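Local atomic coordinates of glutaredoxin-2 (Vaccinia virus, PDB entry 2G2Q), a protein that carries disulfide bonds, as a thiol-disulfide transfer protein of the glutaredoxin family, from a membrane-associated viral partner to virion membrane proteins during virus assembly. Residues F41-D44 against G45-S48; A63-L66 against S67-I70; K75-P78 against Q79-Q82. All coordinates share one frame; numbering follows the deposited sequence.

Contact 1 (F41-D44 against G45-S48); sequences FLKD and GDSS
Lys43 O is the acceptor on which Ser47 closes through its backbone N, and the serine hydroxyl, whose proton may go to the same oxygen, lies close by. Ser47 N donates to Lys43 O at 3.1 Å, and this bond to the residue four places back defines an alpha-turn. The same N-H also has a weak bond to Asp44 O at 3.3 Å, so it is shared between two successive carbonyls. The turn belongs to the long surface loop between strand 30-36 and helix 58-65, well outside the body of the thioredoxin fold.

Ser47 OG faces a pair of carbonyl oxygens, 3.0 Å from Lys43 O and 3.1 Å from Leu42 O, and its one proton can serve only one of them at a time. With OG beside its own backbone N (chi1 -52°), the hydroxyl is folded back over the start of the turn. There it also meets a nonpolar neighbour: Leu42 CD2 comes within 3.6 Å of Ser47 OG.

Another flank of the turn is held by charge. Lys43 and Asp46, one turn apart, form a salt bridge of 3.2 Å between NZ and OD1. The lysine chain is bent at both chi3 and chi4 (79° and -82°), and this doubling back brings the ammonium group to the carboxylate. The pair lies at the protein surface, where solvent probably weakens it. It is also lopsided: NZ favours OD1 and stands 3.8 Å from OD2 of Asp46.

Contact 2 (A63-L66 against S67-I70); sequences AAHL and SNYI
Leu66, His65 and Ser67 carry this contact at the junction of helix 58-65 with the loop that leads to strand 71-77. Leu66 serves mainly through its carbonyl, which takes Tyr69 N at 2.8 Å in a nearly straight bond; Ile70 CD1 packs 3.7 Å from the same Leu66 O. Ser67 gives both its donors to Ala64 O: the backbone N at 3.0 Å, and OG at 2.7 Å, close to in line with the C=O. The hydroxyl reaches back because chi1 (68°) sets it between the backbone N and the carbonyl carbon; Lys10 NZ is its second partner.

With Asn68 N bonded to His65 O, three successive bonds to the third residue back give a 3-10 winding, by which the chain turns off the helix toward the central strand of this thioredoxin fold. The His65 ring forms a T-shaped stack with Tyr69, whose edge meets the imidazole face, centroids 5.7 Å apart and planes at 85°. Tyr69 also meets the ring of Phe94. Asn68 ND2 lies 3.0 Å from His65 O and 3.3 Å from His65 ND1, its amide plane steeply inclined to the imidazole, while Asn68 OD1 takes a hydrogen bond from Lys10 NZ.

Contact 3 (K75-P78 against Q79-Q82); sequences KYNP and QTKQ. With SO4 (sulfate ion), chain D.
Asn77 reaches across its own turn to the residues just ahead of it. Its CB lies 3.4 Å from Thr80 OG1, and CG is equally near that hydroxyl. Beyond CG, OD1 is gripped by two backbone donors: Thr80 N at 2.8 Å, almost straight (172°) but well above the amide plane, and Gln79 N at 2.9 Å, in that plane but more bent. ND2 lies near Thr80 CG2 and close to Asn3 OD1.

The bond to Gln79 N makes an Asx turn, with Pro78 at its bend, inside the beta-hairpin that joins strands 71-77 and 82-85. Asn77 N donates to Gln82 O at 2.9 Å, whereas Asn77 O takes Lys81 N at 2.6 Å and, weakly, Gln82 N. Two residues thus face one in a G1 beta bulge, where Lys81 adopts a left-handed backbone (phi 67°). Gln82 NE2 bonds back to Thr80 OG1 at 3.0 Å.

Tyr76 runs alongside Lys81, its OH 3.5 Å from Lys81 CA. Lys75 NZ holds a sulfate, probably from the crystallisation liquor, through O2 at 3.0 Å; Tyr30, Asn3 and Tyr116 bind it too, and the same NZ donates to Ile111 O and Ala114 O.

The three contacts follow one another along the chain. Contact 1 lies on the loop between strand 30-36 and helix 58-65, contact 2 where that helix gives way to strand 71-77, and contact 3 where strand 71-77 turns into strand 82-85. The centres of contacts 1 and 2 are about 15 Å apart, on the same side of the chain's centre, with nearest atoms about 5 Å apart. Contact 3 lies across the centre from contact 2, centre to centre about 30 Å from it and 37 Å from contact 1. Strand 71-77, the sheet's middle strand, runs from just after contact 2 into contact 3, linking the extended loop-and-helix region to the far hairpin of the thioredoxin fold.

Contact 1 (F41-D44 against G45-S48)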
# COMPACT_ATOMS: atom_id res chain seq x y z
N PHE A 41 17.53 2.14 0.74
CA PHE A 41 18.90 2.06 1.22
C PHE A 41 18.96 1.17 2.47
O PHE A 41 18.29 1.43 3.48
CB PHE A 41 19.42 3.47 1.51
CG PHE A 41 20.81 3.53 2.07
CD1 PHE A 41 21.93 3.35 1.24
CD2 PHE A 41 21.01 3.82 3.42
CE1 PHE A 41 23.22 3.44 1.76
CE2 PHE A 41 22.31 3.90 3.95
CZ PHE A 41 23.42 3.72 3.12
N LEU A 42 19.74 0.10 2.36
CA LEU A 42 19.95 -0.80 3.47
C LEU A 42 21.02 -0.20 4.37
O LEU A 42 22.18 -0.14 3.98
CB LEU A 42 20.34 -2.19 2.97
CG LEU A 42 20.64 -3.26 4.04
CD1 LEU A 42 19.36 -3.90 4.55
CD2 LEU A 42 21.57 -4.31 3.50
N LYS A 43 20.59 0.24 5.56
CA LYS A 43 21.40 0.97 6.56
C LYS A 43 22.82 0.49 6.62
O LYS A 43 23.07 -0.71 6.63
CB LYS A 43 20.78 0.88 7.96
CG LYS A 43 20.14 2.16 8.49
CD LYS A 43 19.34 1.94 9.81
CE LYS A 43 20.23 1.86 11.10
NZ LYS A 43 20.87 0.51 11.38
N ASP A 44 23.76 1.44 6.65
CA ASP A 44 25.18 1.14 6.59
C ASP A 44 25.61 0.11 7.65
O ASP A 44 26.40 -0.80 7.36
CB ASP A 44 26.03 2.42 6.70
CG ASP A 44 27.53 2.13 6.65
OD1 ASP A 44 27.95 1.26 5.86
OD2 ASP A 44 28.30 2.79 7.40
N GLY A 45 25.07 0.27 8.86
CA GLY A 45 25.42 -0.59 9.99
C GLY A 45 24.98 -2.04 9.82
O GLY A 45 25.72 -2.97 10.15
N ASP A 46 23.77 -2.20 9.29
CA ASP A 46 23.18 -3.51 8.99
C ASP A 46 23.92 -4.23 7.86
O ASP A 46 23.94 -5.46 7.82
CB ASP A 46 21.69 -3.36 8.64
CG ASP A 46 20.87 -2.84 9.81
OD1 ASP A 46 21.43 -2.62 10.90
OD2 ASP A 46 19.65 -2.64 9.63
N SER A 47 24.54 -3.45 6.97
CA SER A 47 25.36 -3.97 5.88
C SER A 47 26.71 -4.52 6.34
O SER A 47 27.51 -4.96 5.52
CB SER A 47 25.59 -2.89 4.82
OG SER A 47 24.36 -2.31 4.42
N SER A 48 26.97 -4.47 7.65
CA SER A 48 28.24 -4.98 8.19
C SER A 48 28.19 -6.43 8.66
O SER A 48 29.22 -7.08 8.80
CB SER A 48 28.78 -4.07 9.30
OG SER A 48 29.64 -3.08 8.76

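Contact 2 (A63-L66 against S67-I70)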
# COMPACT_ATOMS: atom_id res chain seq x y z
N ALA A 63 15.98 -8.79 1.43
CA ALA A 63 15.40 -7.54 1.96
C ALA A 63 15.24 -6.46 0.88
O ALA A 63 14.30 -5.67 0.93
CB ALA A 63 16.21 -7.00 3.14
N ALA A 64 16.14 -6.43 -0.09
CA ALA A 64 16.00 -5.51 -1.21
C ALA A 64 14.76 -5.87 -2.01
O ALA A 64 13.94 -5.01 -2.29
CB ALA A 64 17.24 -5.52 -2.08
N HIS A 65 14.63 -7.16 -2.33
CA HIS A 65 13.51 -7.74 -3.08
C HIS A 65 12.12 -7.56 -2.42
O HIS A 65 11.09 -7.49 -3.11
CB HIS A 65 13.83 -9.22 -3.35
CG HIS A 65 12.70 -10.04 -3.89
ND1 HIS A 65 12.09 -9.77 -5.11
CD2 HIS A 65 12.08 -11.14 -3.40
CE1 HIS A 65 11.14 -10.67 -5.33
NE2 HIS A 65 11.11 -11.51 -4.31
N LEU A 66 12.09 -7.47 -1.09
CA LEU A 66 10.82 -7.20 -0.39
C LEU A 66 10.27 -5.80 -0.66
O LEU A 66 9.06 -5.54 -0.44
CB LEU A 66 10.96 -7.43 1.11
CG LEU A 66 11.36 -8.84 1.52
CD1 LEU A 66 11.75 -8.84 3.00
CD2 LEU A 66 10.22 -9.84 1.24
N SER A 67 11.12 -4.90 -1.14
CA SER A 67 10.66 -3.57 -1.55
C SER A 67 9.50 -3.66 -2.54
O SER A 67 8.66 -2.77 -2.61
CB SER A 67 11.80 -2.74 -2.16
OG SER A 67 12.21 -3.27 -3.40
N ASN A 68 9.47 -4.74 -3.30
CA ASN A 68 8.40 -4.99 -4.27
C ASN A 68 7.07 -5.26 -3.64
O ASN A 68 6.07 -5.26 -4.34
CB ASN A 68 8.76 -6.17 -5.17
CG ASN A 68 9.98 -5.89 -6.01
OD1 ASN A 68 10.10 -4.82 -6.60
ND2 ASN A 68 10.89 -6.83 -6.05
N TYR A 69 7.06 -5.50 -2.33
CA TYR A 69 5.84 -5.87 -1.61
C TYR A 69 5.44 -4.85 -0.57
O TYR A 69 4.69 -5.18 0.33
CB TYR A 69 6.00 -7.26 -0.94
CG TYR A 69 6.25 -8.35 -1.92
CD1 TYR A 69 5.21 -9.04 -2.51
CD2 TYR A 69 7.55 -8.66 -2.31
CE1 TYR A 69 5.46 -10.05 -3.46
CE2 TYR A 69 7.80 -9.66 -3.24
CZ TYR A 69 6.75 -10.34 -3.82
OH TYR A 69 7.03 -11.33 -4.74
N ILE A 70 6.01 -3.65 -0.64
CA ILE A 70 5.59 -2.53 0.17
C ILE A 70 4.35 -1.95 -0.50
O ILE A 70 4.39 -1.53 -1.67
CB ILE A 70 6.65 -1.38 0.18
CG1 ILE A 70 8.05 -1.85 0.58
CG2 ILE A 70 6.17 -0.18 1.02
CD1 ILE A 70 8.11 -2.76 1.76

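Contact 3 (K75-P78 against Q79-Q82)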
# COMPACT_ATOMS: atom_id res chain seq x y z
N LYS A 75 -6.41 7.07 3.91
CA LYS A 75 -7.69 7.63 3.54
C LYS A 75 -7.66 9.04 4.09
O LYS A 75 -7.55 9.24 5.30
CB LYS A 75 -8.82 6.76 4.12
CG LYS A 75 -10.22 7.23 3.76
CD LYS A 75 -11.31 6.24 4.19
CE LYS A 75 -11.54 6.22 5.71
NZ LYS A 75 -12.56 5.19 6.08
N TYR A 76 -7.72 10.02 3.19
CA TYR A 76 -7.71 11.43 3.59
C TYR A 76 -9.07 12.08 3.34
O TYR A 76 -9.64 11.97 2.24
CB TYR A 76 -6.61 12.22 2.84
CG TYR A 76 -6.54 13.66 3.29
CD1 TYR A 76 -6.24 13.98 4.62
CD2 TYR A 76 -6.78 14.71 2.40
CE1 TYR A 76 -6.16 15.30 5.04
CE2 TYR A 76 -6.71 16.05 2.82
CZ TYR A 76 -6.41 16.32 4.15
OH TYR A 76 -6.35 17.64 4.62
N ASN A 77 -9.56 12.79 4.35
CA ASN A 77 -10.79 13.56 4.20
C ASN A 77 -10.50 15.04 4.07
O ASN A 77 -10.24 15.71 5.07
CB ASN A 77 -11.78 13.30 5.37
CG ASN A 77 -13.12 13.99 5.17
OD1 ASN A 77 -13.20 15.18 4.82
ND2 ASN A 77 -14.18 13.25 5.39
N PRO A 78 -10.62 15.58 2.84
CA PRO A 78 -10.21 16.97 2.52
C PRO A 78 -11.07 18.05 3.20
O PRO A 78 -10.64 19.21 3.34
CB PRO A 78 -10.40 17.04 1.00
CG PRO A 78 -10.56 15.62 0.54
CD PRO A 78 -11.22 14.91 1.68
N GLN A 79 -12.28 17.68 3.59
CA GLN A 79 -13.18 18.62 4.22
C GLN A 79 -12.93 18.69 5.73
O GLN A 79 -12.83 19.78 6.29
CB GLN A 79 -14.63 18.21 3.92
CG GLN A 79 -14.99 18.33 2.45
CD GLN A 79 -15.64 19.65 2.13
OE1 GLN A 79 -15.13 20.73 2.47
NE2 GLN A 79 -16.80 19.60 1.46
N THR A 80 -12.84 17.53 6.39
CA THR A 80 -12.49 17.51 7.82
C THR A 80 -10.99 17.65 8.07
O THR A 80 -10.58 18.00 9.17
CB THR A 80 -12.94 16.23 8.54
OG1 THR A 80 -12.09 15.13 8.16
CG2 THR A 80 -14.40 15.90 8.27
N LYS A 81 -10.17 17.38 7.05
CA LYS A 81 -8.71 17.45 7.18
C LYS A 81 -8.18 16.36 8.12
O LYS A 81 -7.20 16.55 8.85
CB LYS A 81 -8.25 18.85 7.60
CG LYS A 81 -8.53 19.91 6.55
CD LYS A 81 -8.19 21.33 7.04
CE LYS A 81 -8.10 22.29 5.87
NZ LYS A 81 -8.30 23.73 6.27
N GLN A 82 -8.85 15.20 8.09
CA GLN A 82 -8.51 14.09 8.94
C GLN A 82 -7.97 12.98 8.09
O GLN A 82 -8.25 12.92 6.89
CB GLN A 82 -9.72 13.58 9.68
CG GLN A 82 -10.12 14.43 10.84
CD GLN A 82 -11.34 13.91 11.53
OE1 GLN A 82 -11.30 13.63 12.72
NE2 GLN A 82 -12.45 13.78 10.79
S SO4 D . -15.22 7.06 4.10
O1 SO4 D . -14.55 7.77 5.18
O2 SO4 D . -14.57 5.77 3.87
O3 SO4 D . -16.61 6.85 4.50
O4 SO4 D . -15.18 7.87 2.88